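Local structure of lectin (4HR6) at residues B[28-33]-B[37-42]; B[117-122]-B[148-153]; B[154-159]-B[165-170]. The protein probably binds carbohydrate as a nontoxic three-chain seed lectin homologous to type II ribosome-inactivating proteins, this chain being part of its ribosome-inactivating-protein-like portion. All blocks are in the same frame, centred on the assembly; numbering follows the deposited sequence.

Contact 1 (B[28-33]-B[37-42]); sequences VAYQPA and ESYFFL
Tyr30 and Tyr39 face each other as an antiparallel hydrogen-bonded pair, and their side chains leave the sheet on the same face. Two backbone bonds join them: Tyr30 N reaches Tyr39 O at 3.0 Å, and Tyr39 N returns to Tyr30 O at 3.0 Å. A third bond, Phe41 N to Val28 O, continues the pairing past the end of strand 37-40.

Followed outward, the Tyr39 side chain stays against its partner for most of its length. CB touches Tyr30 CE2 at 3.7 Å, CG meets the same atom, and CD1 lies 3.7 Å from Tyr30 CZ. CE1 is near Tyr30 OH, and Pro32 CD meets the ring at its edge from another direction. With CG anti to the carbonyl carbon (chi1 -56°), the ring swings back beside its own backbone N, toward the end of the hairpin where Pro32 lies. The two tyrosine planes are 23° apart, but centroids 5.3 Å apart leave little overlap. On the opposite face of the sheet, Ala29 CB sits over the centre of the Phe40 ring, 3.7 Å from its centroid, a CH-pi contact.

Tyr30 OH is hydrogen-bonded to Leu95 O, at the end of helix 85-96. The hairpin lies inside the mixed sheet: strand 15-21 borders strand 26-32, while strand 57-60 runs parallel to strand 37-40 on the other side.

Contact 2 (B[117-122]-B[148-153]); sequences ASKFRF and DNWSEI
Lys119 lies across one face of the Trp150 indole, the two side chains crossing at about a right angle. The evidence for a combined CH-pi and cation-pi contact is geometric: CE of Lys119 stands 3.6 Å from the centroid of the six-membered ring of Trp150 and only 7° off its normal, whereas NZ is 4.0 Å from the same centroid and 29° off. The methylene is thus the more central, and the ammonium lies toward CE3. An extended chain beyond CG carries CG and CD along the indole before CE arrives. Glu116 forms a salt bridge with NZ.

Apolar packing comes from Phe120, whose CZ touches Trp150 CD1 at 3.6 Å. Its ring is inclined 76° to the five-membered ring of Trp150 in an oblique aromatic pair. At the edge of the phenyl ring, Ile153 CD1 adds a looser contact with Phe120 CE1 at 4.4 Å.

NE1 of Trp150 donates to Leu197 O, and Phe120 links helices 103-119 and 121-132. By family comparison, this corner corresponds to the N-glycosidase active-site region of ribosome-inactivating proteins: Glu116, Lys119 and Trp150 match its glutamate, arginine and tryptophan, with lysine in the arginine position, though activity here is not established.

Contact 3 (B[154-159]-B[165-170]); sequences SLQIQA and GLFGSV
Gln156 reaches from its helix to the chain corner at Gly168 and Ser169, where its OE1 accepts two backbone N-H groups. The bond from Gly168 N is the firmer, 2.8 Å to OE1 with an N-H...O angle of 146°, and this donor stands 33° out of the amide carbonyl plane. Ser169 N approaches OE1 at 3.4 Å, a weak bond. The other half of the amide is also engaged: NE2 is hydrogen-bonded to Glu152 OE2, one turn earlier in the helix, and packs 3.7 Å from Ser169 CB. The Glu152 OE2 bond to NE2 and the N-H bonds to OE1 are together consistent with one amide orientation.

Closer to the backbone, Gln156 CB rests over the centre of the Phe167 ring, 3.6 Å from its centroid and close to the normal. The bend at chi2 carries the amide toward the corner; its plane is inclined 47° to the ring. At the corner, Ser169 OG bonds weakly to Val170 O, and Phe167 O receives Arg8 NH1 of a neighbouring Lectin chain.

One neutral side chain thus accepts one firm and one weak bond from successive peptide N-H groups while its aliphatic base packs on an aromatic face, a chemistry that ties strand 166-174 to helix 141-159 without a charge pair between them.

Overall arrangement
Along the chain the three contacts come in series, each closing before the next opens. Contact 1 belongs to the mixed sheet, whereas contacts 2 and 3 lie on the opposite side of the chain's centre. Contact 1 is 24 Å from contact 2 and 35 Å from contact 3, centre to centre, with nearest atoms about 11 and 17 Å apart. Contacts 2 and 3 are only 14 Å apart between centres: both draw on helix 141-159, and Glu152 OE2 approaches Ser169 OG at 3.8 Å. That helix therefore runs from a region that probably corresponds to the active site of related proteins to the two-stranded sheet of strands 166-174 and 180-185.

Contact 1 (B[28-33]-B[37-42])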
ATOM      1  N   VAL B  28     -25.053  -3.944   6.181  1.00 27.56           N
ATOM      2  CA  VAL B  28     -26.220  -3.434   6.920  1.00 27.66           C
ATOM      3  C   VAL B  28     -27.347  -4.442   7.127  1.00 25.77           C
ATOM      4  O   VAL B  28     -28.153  -4.285   8.039  1.00 26.94           O
ATOM      5  CB  VAL B  28     -26.814  -2.168   6.255  1.00 27.84           C
ATOM      6  CG1 VAL B  28     -25.768  -1.088   6.149  1.00 29.30           C
ATOM      7  CG2 VAL B  28     -27.388  -2.462   4.890  1.00 30.94           C
ATOM      8  N   ALA B  29     -27.456  -5.420   6.242  1.00 26.74           N
ATOM      9  CA  ALA B  29     -28.535  -6.381   6.306  1.00 27.76           C
ATOM     10  C   ALA B  29     -28.216  -7.590   5.462  1.00 27.79           C
ATOM     11  O   ALA B  29     -27.338  -7.537   4.599  1.00 27.05           O
ATOM     12  CB  ALA B  29     -29.823  -5.755   5.785  1.00 30.20           C
ATOM     13  N   TYR B  30     -28.937  -8.679   5.706  1.00 27.83           N
ATOM     14  CA  TYR B  30     -28.902  -9.816   4.785  1.00 28.99           C
ATOM     15  C   TYR B  30     -30.232 -10.543   4.757  1.00 29.66           C
ATOM     16  O   TYR B  30     -31.050 -10.388   5.664  1.00 28.65           O
ATOM     17  CB  TYR B  30     -27.787 -10.816   5.148  1.00 27.52           C
ATOM     18  CG  TYR B  30     -28.142 -11.840   6.211  1.00 26.62           C
ATOM     19  CD1 TYR B  30     -28.538 -13.140   5.863  1.00 28.07           C
ATOM     20  CD2 TYR B  30     -28.070 -11.524   7.543  1.00 27.12           C
ATOM     21  CE1 TYR B  30     -28.844 -14.082   6.833  1.00 26.60           C
ATOM     22  CE2 TYR B  30     -28.388 -12.444   8.519  1.00 27.12           C
ATOM     23  CZ  TYR B  30     -28.767 -13.720   8.154  1.00 26.86           C
ATOM     24  OH  TYR B  30     -29.068 -14.616   9.129  1.00 27.28           O
ATOM     25  N   GLN B  31     -30.388 -11.374   3.733  1.00 30.78           N
ATOM     26  CA  GLN B  31     -31.537 -12.246   3.582  1.00 35.27           C
ATOM     27  C   GLN B  31     -31.086 -13.647   3.134  1.00 33.12           C
ATOM     28  O   GLN B  31     -30.319 -13.773   2.181  1.00 31.50           O
ATOM     29  CB  GLN B  31     -32.490 -11.694   2.518  1.00 37.28           C
ATOM     30  CG  GLN B  31     -33.888 -12.299   2.625  1.00 42.33           C
ATOM     31  CD  GLN B  31     -34.726 -12.151   1.365  1.00 44.33           C
ATOM     32  OE1 GLN B  31     -34.310 -11.544   0.389  1.00 44.97           O
ATOM     33  NE2 GLN B  31     -35.922 -12.724   1.391  1.00 51.04           N
ATOM     34  N   PRO B  32     -31.542 -14.701   3.830  1.00 31.93           N
ATOM     35  CA  PRO B  32     -31.370 -16.037   3.254  1.00 33.33           C
ATOM     36  C   PRO B  32     -32.268 -16.202   2.032  1.00 33.11           C
ATOM     37  O   PRO B  32     -33.420 -15.818   2.095  1.00 31.67           O
ATOM     38  CB  PRO B  32     -31.832 -16.980   4.377  1.00 32.86           C
ATOM     39  CG  PRO B  32     -32.008 -16.143   5.592  1.00 31.80           C
ATOM     40  CD  PRO B  32     -32.191 -14.733   5.145  1.00 31.11           C
ATOM     41  N   ALA B  33     -31.748 -16.758   0.946  1.00 37.97           N
ATOM     42  CA  ALA B  33     -32.555 -17.041  -0.261  1.00 42.56           C
ATOM     43  C   ALA B  33     -33.745 -17.958   0.041  1.00 47.58           C
ATOM     44  O   ALA B  33     -33.619 -18.946   0.784  1.00 49.81           O
ATOM     45  CB  ALA B  33     -31.697 -17.654  -1.350  1.00 44.46           C
ATOM     46  N   GLU B  37     -37.909 -13.658   5.776  1.00 45.20           N
ATOM     47  CA  GLU B  37     -37.258 -12.943   6.858  1.00 41.15           C
ATOM     48  C   GLU B  37     -36.017 -12.262   6.311  1.00 37.98           C
ATOM     49  O   GLU B  37     -35.398 -12.760   5.371  1.00 35.36           O
ATOM     50  CB  GLU B  37     -36.840 -13.898   7.958  1.00 43.05           C
ATOM     51  CG  GLU B  37     -37.927 -14.843   8.428  1.00 47.90           C
ATOM     52  CD  GLU B  37     -39.049 -14.140   9.162  1.00 47.76           C
ATOM     53  OE1 GLU B  37     -38.784 -13.242   9.978  1.00 50.54           O
ATOM     54  OE2 GLU B  37     -40.214 -14.507   8.930  1.00 56.42           O
ATOM     55  N   SER B  38     -35.682 -11.119   6.910  1.00 32.26           N
ATOM     56  CA  SER B  38     -34.450 -10.427   6.653  1.00 30.88           C
ATOM     57  C   SER B  38     -33.933  -9.930   8.001  1.00 30.52           C
ATOM     58  O   SER B  38     -34.675  -9.850   8.991  1.00 30.98           O
ATOM     59  CB  SER B  38     -34.675  -9.283   5.658  1.00 32.33           C
ATOM     60  OG  SER B  38     -35.549  -8.293   6.191  1.00 31.07           O
ATOM     61  N   TYR B  39     -32.643  -9.627   8.062  1.00 29.40           N
ATOM     62  CA  TYR B  39     -32.024  -9.265   9.330  1.00 27.49           C
ATOM     63  C   TYR B  39     -31.175  -8.035   9.134  1.00 27.63           C
ATOM     64  O   TYR B  39     -30.386  -7.961   8.198  1.00 27.98           O
ATOM     65  CB  TYR B  39     -31.208 -10.428   9.877  1.00 27.95           C
ATOM     66  CG  TYR B  39     -32.022 -11.678  10.023  1.00 27.74           C
ATOM     67  CD1 TYR B  39     -32.185 -12.531   8.957  1.00 28.78           C
ATOM     68  CD2 TYR B  39     -32.668 -11.971  11.213  1.00 29.16           C
ATOM     69  CE1 TYR B  39     -32.959 -13.662   9.062  1.00 30.85           C
ATOM     70  CE2 TYR B  39     -33.454 -13.102  11.329  1.00 31.57           C
ATOM     71  CZ  TYR B  39     -33.587 -13.948  10.241  1.00 31.57           C
ATOM     72  OH  TYR B  39     -34.360 -15.089  10.314  1.00 36.18           O
ATOM     73  N   PHE B  40     -31.381  -7.055  10.007  1.00 27.15           N
ATOM     74  CA  PHE B  40     -30.783  -5.741   9.879  1.00 26.83           C
ATOM     75  C   PHE B  40     -29.971  -5.504  11.122  1.00 28.86           C
ATOM     76  O   PHE B  40     -30.412  -5.858  12.219  1.00 29.17           O
ATOM     77  CB  PHE B  40     -31.861  -4.659   9.775  1.00 26.45           C
ATOM     78  CG  PHE B  40     -32.460  -4.530   8.412  1.00 26.61           C
ATOM     79  CD1 PHE B  40     -33.345  -5.473   7.937  1.00 27.80           C
ATOM     80  CD2 PHE B  40     -32.141  -3.452   7.599  1.00 27.69           C
ATOM     81  CE1 PHE B  40     -33.904  -5.343   6.672  1.00 28.80           C
ATOM     82  CE2 PHE B  40     -32.680  -3.324   6.331  1.00 27.88           C
ATOM     83  CZ  PHE B  40     -33.572  -4.271   5.865  1.00 28.79           C
ATOM     84  N   PHE B  41     -28.786  -4.917  10.955  1.00 29.08           N
ATOM     85  CA  PHE B  41     -28.016  -4.472  12.109  1.00 29.23           C
ATOM     86  C   PHE B  41     -28.755  -3.343  12.799  1.00 29.01           C
ATOM     87  O   PHE B  41     -29.462  -2.571  12.166  1.00 28.58           O
ATOM     88  CB  PHE B  41     -26.611  -4.012  11.696  1.00 29.08           C
ATOM     89  CG  PHE B  41     -25.673  -5.150  11.389  1.00 29.03           C
ATOM     90  CD1 PHE B  41     -25.520  -5.608  10.097  1.00 29.09           C
ATOM     91  CD2 PHE B  41     -24.981  -5.785  12.403  1.00 30.13           C
ATOM     92  CE1 PHE B  41     -24.681  -6.668   9.806  1.00 30.10           C
ATOM     93  CE2 PHE B  41     -24.134  -6.851  12.121  1.00 31.22           C
ATOM     94  CZ  PHE B  41     -23.983  -7.291  10.819  1.00 30.86           C
ATOM     95  N   LEU B  42     -28.543  -3.257  14.102  1.00 31.16           N
ATOM     96  CA  LEU B  42     -29.162  -2.285  14.963  1.00 31.50           C
ATOM     97  C   LEU B  42     -28.860  -0.845  14.494  1.00 31.91           C
ATOM     98  O   LEU B  42     -29.687   0.038  14.632  1.00 29.27           O
ATOM     99  CB  LEU B  42     -28.671  -2.531  16.384  1.00 32.43           C
ATOM    100  CG  LEU B  42     -29.274  -1.766  17.560  1.00 36.64           C
ATOM    101  CD1 LEU B  42     -30.799  -1.863  17.571  1.00 37.20           C
ATOM    102  CD2 LEU B  42     -28.676  -2.333  18.837  1.00 35.32           C
TER

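Contact 2 (B[117-122]-B[148-153])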
ATOM      1  N   ALA B 117     -10.960  -7.724   2.963  1.00 27.66           N
ATOM      2  CA  ALA B 117     -10.092  -8.151   1.869  1.00 28.68           C
ATOM      3  C   ALA B 117     -10.216  -7.234   0.666  1.00 30.95           C
ATOM      4  O   ALA B 117      -9.229  -7.038  -0.045  1.00 30.55           O
ATOM      5  CB  ALA B 117     -10.407  -9.564   1.460  1.00 28.11           C
ATOM      6  N   SER B 118     -11.421  -6.700   0.412  1.00 28.51           N
ATOM      7  CA  SER B 118     -11.598  -5.788  -0.713  1.00 28.34           C
ATOM      8  C   SER B 118     -10.858  -4.470  -0.488  1.00 28.27           C
ATOM      9  O   SER B 118     -10.459  -3.811  -1.435  1.00 27.75           O
ATOM     10  CB  SER B 118     -13.080  -5.508  -0.965  1.00 29.78           C
ATOM     11  OG  SER B 118     -13.766  -6.701  -1.351  1.00 32.15           O
ATOM     12  N   LYS B 119     -10.704  -4.074   0.771  1.00 28.90           N
ATOM     13  CA  LYS B 119     -10.092  -2.793   1.098  1.00 28.26           C
ATOM     14  C   LYS B 119      -8.566  -2.845   0.988  1.00 29.92           C
ATOM     15  O   LYS B 119      -7.931  -1.827   0.668  1.00 30.62           O
ATOM     16  CB  LYS B 119     -10.462  -2.393   2.521  1.00 27.61           C
ATOM     17  CG  LYS B 119     -11.931  -2.094   2.761  1.00 27.47           C
ATOM     18  CD  LYS B 119     -12.177  -1.895   4.252  1.00 26.45           C
ATOM     19  CE  LYS B 119     -13.605  -1.515   4.556  1.00 26.04           C
ATOM     20  NZ  LYS B 119     -13.824  -1.473   6.023  1.00 27.95           N
ATOM     21  N   PHE B 120      -7.989  -4.011   1.304  1.00 28.31           N
ATOM     22  CA  PHE B 120      -6.547  -4.169   1.457  1.00 29.07           C
ATOM     23  C   PHE B 120      -6.011  -5.404   0.705  1.00 30.58           C
ATOM     24  O   PHE B 120      -6.452  -6.515   0.961  1.00 29.66           O
ATOM     25  CB  PHE B 120      -6.176  -4.330   2.925  1.00 29.81           C
ATOM     26  CG  PHE B 120      -6.488  -3.134   3.775  1.00 29.80           C
ATOM     27  CD1 PHE B 120      -5.639  -2.041   3.795  1.00 30.23           C
ATOM     28  CD2 PHE B 120      -7.642  -3.102   4.557  1.00 32.08           C
ATOM     29  CE1 PHE B 120      -5.920  -0.938   4.583  1.00 31.03           C
ATOM     30  CE2 PHE B 120      -7.934  -2.002   5.343  1.00 32.00           C
ATOM     31  CZ  PHE B 120      -7.067  -0.917   5.359  1.00 31.83           C
ATOM     32  N   ARG B 121      -5.038  -5.185  -0.181  1.00 30.18           N
ATOM     33  CA  ARG B 121      -4.319  -6.257  -0.877  1.00 31.54           C
ATOM     34  C   ARG B 121      -3.661  -7.242   0.089  1.00 29.57           C
ATOM     35  O   ARG B 121      -3.723  -8.443  -0.121  1.00 29.36           O
ATOM     36  CB  ARG B 121      -3.283  -5.669  -1.841  1.00 36.10           C
ATOM     37  CG  ARG B 121      -3.895  -4.942  -3.041  1.00 40.84           C
ATOM     38  CD  ARG B 121      -2.959  -4.989  -4.264  1.00 47.68           C
ATOM     39  NE  ARG B 121      -3.597  -4.436  -5.453  1.00 51.94           N
ATOM     40  CZ  ARG B 121      -3.628  -3.138  -5.787  1.00 58.50           C
ATOM     41  NH1 ARG B 121      -3.032  -2.212  -5.034  1.00 60.98           N
ATOM     42  NH2 ARG B 121      -4.256  -2.758  -6.899  1.00 58.06           N
ATOM     43  N   PHE B 122      -3.112  -6.752   1.192  1.00 29.72           N
ATOM     44  CA  PHE B 122      -2.487  -7.626   2.183  1.00 31.04           C
ATOM     45  C   PHE B 122      -3.465  -8.650   2.769  1.00 32.42           C
ATOM     46  O   PHE B 122      -3.101  -9.816   3.015  1.00 29.62           O
ATOM     47  CB  PHE B 122      -1.866  -6.794   3.304  1.00 32.97           C
ATOM     48  CG  PHE B 122      -1.160  -7.605   4.329  1.00 34.20           C
ATOM     49  CD1 PHE B 122       0.086  -8.142   4.057  1.00 37.56           C
ATOM     50  CD2 PHE B 122      -1.736  -7.857   5.555  1.00 36.48           C
ATOM     51  CE1 PHE B 122       0.750  -8.912   5.002  1.00 35.96           C
ATOM     52  CE2 PHE B 122      -1.085  -8.628   6.503  1.00 37.37           C
ATOM     53  CZ  PHE B 122       0.170  -9.149   6.229  1.00 37.44           C
ATOM     54  N   ASP B 148      -8.711  -1.617  11.667  1.00 29.77           N
ATOM     55  CA  ASP B 148      -9.036  -0.565  12.606  1.00 33.31           C
ATOM     56  C   ASP B 148      -8.657   0.846  12.118  1.00 33.74           C
ATOM     57  O   ASP B 148      -9.235   1.828  12.584  1.00 33.61           O
ATOM     58  CB  ASP B 148      -8.374  -0.845  13.957  1.00 34.74           C
ATOM     59  CG  ASP B 148      -8.988  -2.036  14.686  1.00 37.73           C
ATOM     60  OD1 ASP B 148     -10.077  -2.518  14.313  1.00 38.14           O
ATOM     61  OD2 ASP B 148      -8.364  -2.492  15.652  1.00 40.37           O
ATOM     62  N   ASN B 149      -7.699   0.961  11.200  1.00 31.94           N
ATOM     63  CA  ASN B 149      -7.234   2.288  10.729  1.00 28.37           C
ATOM     64  C   ASN B 149      -7.668   2.700   9.340  1.00 27.59           C
ATOM     65  O   ASN B 149      -7.243   3.742   8.855  1.00 28.15           O
ATOM     66  CB  ASN B 149      -5.708   2.349  10.799  1.00 31.03           C
ATOM     67  CG  ASN B 149      -5.208   2.510  12.213  1.00 30.75           C
ATOM     68  OD1 ASN B 149      -5.401   3.542  12.820  1.00 34.69           O
ATOM     69  ND2 ASN B 149      -4.598   1.489  12.747  1.00 33.26           N
ATOM     70  N   TRP B 150      -8.512   1.903   8.680  1.00 27.58           N
ATOM     71  CA  TRP B 150      -8.889   2.187   7.287  1.00 28.12           C
ATOM     72  C   TRP B 150      -9.489   3.570   7.075  1.00 28.92           C
ATOM     73  O   TRP B 150      -9.192   4.249   6.088  1.00 31.21           O
ATOM     74  CB  TRP B 150      -9.889   1.145   6.803  1.00 27.58           C
ATOM     75  CG  TRP B 150     -10.384   1.376   5.451  1.00 26.66           C
ATOM     76  CD1 TRP B 150      -9.669   1.304   4.304  1.00 27.99           C
ATOM     77  CD2 TRP B 150     -11.733   1.681   5.066  1.00 26.83           C
ATOM     78  NE1 TRP B 150     -10.482   1.551   3.218  1.00 27.20           N
ATOM     79  CE2 TRP B 150     -11.750   1.797   3.660  1.00 26.37           C
ATOM     80  CE3 TRP B 150     -12.922   1.885   5.776  1.00 28.01           C
ATOM     81  CZ2 TRP B 150     -12.907   2.100   2.940  1.00 28.66           C
ATOM     82  CZ3 TRP B 150     -14.079   2.184   5.065  1.00 29.24           C
ATOM     83  CH2 TRP B 150     -14.065   2.276   3.656  1.00 30.08           C
ATOM     84  N   SER B 151     -10.377   3.963   7.982  1.00 28.51           N
ATOM     85  CA  SER B 151     -11.001   5.272   7.905  1.00 29.05           C
ATOM     86  C   SER B 151      -9.977   6.386   8.002  1.00 26.43           C
ATOM     87  O   SER B 151      -9.980   7.314   7.216  1.00 27.55           O
ATOM     88  CB  SER B 151     -12.026   5.446   9.030  1.00 30.67           C
ATOM     89  OG  SER B 151     -12.634   6.713   8.893  1.00 32.40           O
ATOM     90  N   GLU B 152      -9.118   6.275   8.995  1.00 29.38           N
ATOM     91  CA  GLU B 152      -8.060   7.235   9.256  1.00 31.43           C
ATOM     92  C   GLU B 152      -7.022   7.283   8.121  1.00 32.59           C
ATOM     93  O   GLU B 152      -6.574   8.365   7.751  1.00 32.90           O
ATOM     94  CB  GLU B 152      -7.389   6.851  10.566  1.00 32.83           C
ATOM     95  CG  GLU B 152      -6.340   7.812  11.076  1.00 37.17           C
ATOM     96  CD  GLU B 152      -6.875   9.202  11.392  1.00 38.92           C
ATOM     97  OE1 GLU B 152      -8.082   9.356  11.643  1.00 40.60           O
ATOM     98  OE2 GLU B 152      -6.064  10.148  11.390  1.00 44.97           O
ATOM     99  N   ILE B 153      -6.647   6.117   7.583  1.00 29.30           N
ATOM    100  CA  ILE B 153      -5.752   6.049   6.415  1.00 28.51           C
ATOM    101  C   ILE B 153      -6.387   6.714   5.228  1.00 26.91           C
ATOM    102  O   ILE B 153      -5.742   7.488   4.534  1.00 28.63           O
ATOM    103  CB  ILE B 153      -5.418   4.590   6.014  1.00 29.32           C
ATOM    104  CG1 ILE B 153      -4.465   3.973   7.024  1.00 30.54           C
ATOM    105  CG2 ILE B 153      -4.810   4.492   4.616  1.00 29.92           C
ATOM    106  CD1 ILE B 153      -4.371   2.467   6.906  1.00 31.90           C
TER

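Contact 3 (B[154-159]-B[165-170])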
ATOM      1  N   SER B 154      -7.643   6.410   4.962  1.00 26.95           N
ATOM      2  CA  SER B 154      -8.323   7.117   3.885  1.00 27.19           C
ATOM      3  C   SER B 154      -8.298   8.650   4.072  1.00 26.79           C
ATOM      4  O   SER B 154      -8.090   9.383   3.130  1.00 24.78           O
ATOM      5  CB  SER B 154      -9.780   6.671   3.773  1.00 28.26           C
ATOM      6  OG  SER B 154      -9.927   5.295   3.564  1.00 25.76           O
ATOM      7  N   LEU B 155      -8.569   9.128   5.285  1.00 28.69           N
ATOM      8  CA  LEU B 155      -8.525  10.567   5.567  1.00 27.99           C
ATOM      9  C   LEU B 155      -7.135  11.136   5.291  1.00 28.61           C
ATOM     10  O   LEU B 155      -7.009  12.186   4.683  1.00 28.34           O
ATOM     11  CB  LEU B 155      -8.884  10.864   7.035  1.00 28.51           C
ATOM     12  CG  LEU B 155      -8.748  12.327   7.494  1.00 30.90           C
ATOM     13  CD1 LEU B 155      -9.683  13.247   6.748  1.00 33.61           C
ATOM     14  CD2 LEU B 155      -9.050  12.452   8.968  1.00 34.13           C
ATOM     15  N   GLN B 156      -6.097  10.454   5.765  1.00 28.62           N
ATOM     16  CA  GLN B 156      -4.750  10.962   5.604  1.00 32.50           C
ATOM     17  C   GLN B 156      -4.282  10.966   4.152  1.00 34.10           C
ATOM     18  O   GLN B 156      -3.533  11.854   3.743  1.00 34.24           O
ATOM     19  CB  GLN B 156      -3.767  10.194   6.486  1.00 33.94           C
ATOM     20  CG  GLN B 156      -4.057  10.297   7.976  1.00 36.61           C
ATOM     21  CD  GLN B 156      -4.180  11.728   8.467  1.00 38.55           C
ATOM     22  OE1 GLN B 156      -3.567  12.646   7.921  1.00 38.76           O
ATOM     23  NE2 GLN B 156      -4.994  11.926   9.495  1.00 41.07           N
ATOM     24  N   ILE B 157      -4.733   9.998   3.361  1.00 34.19           N
ATOM     25  CA  ILE B 157      -4.428  10.024   1.937  1.00 33.64           C
ATOM     26  C   ILE B 157      -4.998  11.284   1.302  1.00 32.09           C
ATOM     27  O   ILE B 157      -4.312  11.975   0.537  1.00 32.38           O
ATOM     28  CB  ILE B 157      -4.970   8.782   1.201  1.00 32.86           C
ATOM     29  CG1 ILE B 157      -4.167   7.560   1.614  1.00 32.91           C
ATOM     30  CG2 ILE B 157      -4.877   8.955  -0.320  1.00 32.89           C
ATOM     31  CD1 ILE B 157      -4.719   6.257   1.079  1.00 34.37           C
ATOM     32  N   GLN B 158      -6.268  11.560   1.581  1.00 32.33           N
ATOM     33  CA  GLN B 158      -6.902  12.759   1.033  1.00 30.94           C
ATOM     34  C   GLN B 158      -6.231  14.033   1.528  1.00 30.88           C
ATOM     35  O   GLN B 158      -5.965  14.957   0.753  1.00 29.94           O
ATOM     36  CB  GLN B 158      -8.394  12.759   1.313  1.00 32.97           C
ATOM     37  CG  GLN B 158      -9.139  11.741   0.440  1.00 32.92           C
ATOM     38  CD  GLN B 158     -10.422  11.202   1.064  1.00 34.29           C
ATOM     39  OE1 GLN B 158     -11.296  11.961   1.483  1.00 36.10           O
ATOM     40  NE2 GLN B 158     -10.546   9.882   1.102  1.00 33.78           N
ATOM     41  N   ALA B 159      -5.909  14.049   2.809  1.00 29.73           N
ATOM     42  CA  ALA B 159      -5.277  15.180   3.428  1.00 30.30           C
ATOM     43  C   ALA B 159      -3.889  15.447   2.842  1.00 35.62           C
ATOM     44  O   ALA B 159      -3.481  16.600   2.693  1.00 37.11           O
ATOM     45  CB  ALA B 159      -5.180  14.938   4.916  1.00 29.72           C
ATOM     46  N   GLY B 165       2.224  14.825  -0.136  1.00 38.33           N
ATOM     47  CA  GLY B 165       2.056  13.410   0.207  1.00 39.34           C
ATOM     48  C   GLY B 165       2.306  13.090   1.662  1.00 38.55           C
ATOM     49  O   GLY B 165       2.333  11.924   2.049  1.00 36.86           O
ATOM     50  N   LEU B 166       2.462  14.125   2.481  1.00 36.88           N
ATOM     51  CA  LEU B 166       2.638  13.947   3.904  1.00 36.33           C
ATOM     52  C   LEU B 166       1.296  13.921   4.633  1.00 37.50           C
ATOM     53  O   LEU B 166       0.388  14.704   4.342  1.00 37.03           O
ATOM     54  CB  LEU B 166       3.510  15.069   4.476  1.00 40.70           C
ATOM     55  CG  LEU B 166       4.988  14.954   4.058  1.00 42.53           C
ATOM     56  CD1 LEU B 166       5.629  16.322   3.899  1.00 45.63           C
ATOM     57  CD2 LEU B 166       5.760  14.120   5.063  1.00 42.72           C
ATOM     58  N   PHE B 167       1.203  13.029   5.606  1.00 36.47           N
ATOM     59  CA  PHE B 167       0.015  12.878   6.419  1.00 38.73           C
ATOM     60  C   PHE B 167      -0.070  14.010   7.444  1.00 42.00           C
ATOM     61  O   PHE B 167       0.937  14.616   7.797  1.00 39.97           O
ATOM     62  CB  PHE B 167       0.073  11.536   7.159  1.00 35.91           C
ATOM     63  CG  PHE B 167      -0.164  10.330   6.285  1.00 33.67           C
ATOM     64  CD1 PHE B 167      -0.262   9.083   6.865  1.00 34.26           C
ATOM     65  CD2 PHE B 167      -0.350  10.442   4.913  1.00 33.63           C
ATOM     66  CE1 PHE B 167      -0.506   7.953   6.106  1.00 35.67           C
ATOM     67  CE2 PHE B 167      -0.603   9.319   4.148  1.00 33.33           C
ATOM     68  CZ  PHE B 167      -0.685   8.075   4.748  1.00 34.35           C
ATOM     69  N   GLY B 168      -1.279  14.283   7.917  1.00 42.36           N
ATOM     70  CA  GLY B 168      -1.488  15.264   8.974  1.00 44.14           C
ATOM     71  C   GLY B 168      -1.263  14.628  10.321  1.00 45.01           C
ATOM     72  O   GLY B 168      -1.026  15.311  11.303  1.00 46.41           O
ATOM     73  N   SER B 169      -1.330  13.304  10.359  1.00 44.30           N
ATOM     74  CA  SER B 169      -1.176  12.562  11.584  1.00 45.64           C
ATOM     75  C   SER B 169      -0.535  11.195  11.295  1.00 45.34           C
ATOM     76  O   SER B 169      -0.692  10.641  10.209  1.00 47.93           O
ATOM     77  CB  SER B 169      -2.549  12.431  12.263  1.00 49.04           C
ATOM     78  OG  SER B 169      -2.723  11.159  12.859  1.00 57.55           O
ATOM     79  N   VAL B 170       0.187  10.664  12.271  1.00 42.35           N
ATOM     80  CA  VAL B 170       0.825   9.356  12.147  1.00 44.50           C
ATOM     81  C   VAL B 170      -0.206   8.233  12.266  1.00 42.82           C
ATOM     82  O   VAL B 170      -1.096   8.302  13.097  1.00 42.11           O
ATOM     83  CB  VAL B 170       1.911   9.182  13.227  1.00 46.47           C
ATOM     84  CG1 VAL B 170       2.437   7.755  13.264  1.00 49.73           C
ATOM     85  CG2 VAL B 170       3.052  10.155  12.975  1.00 47.71           C
TER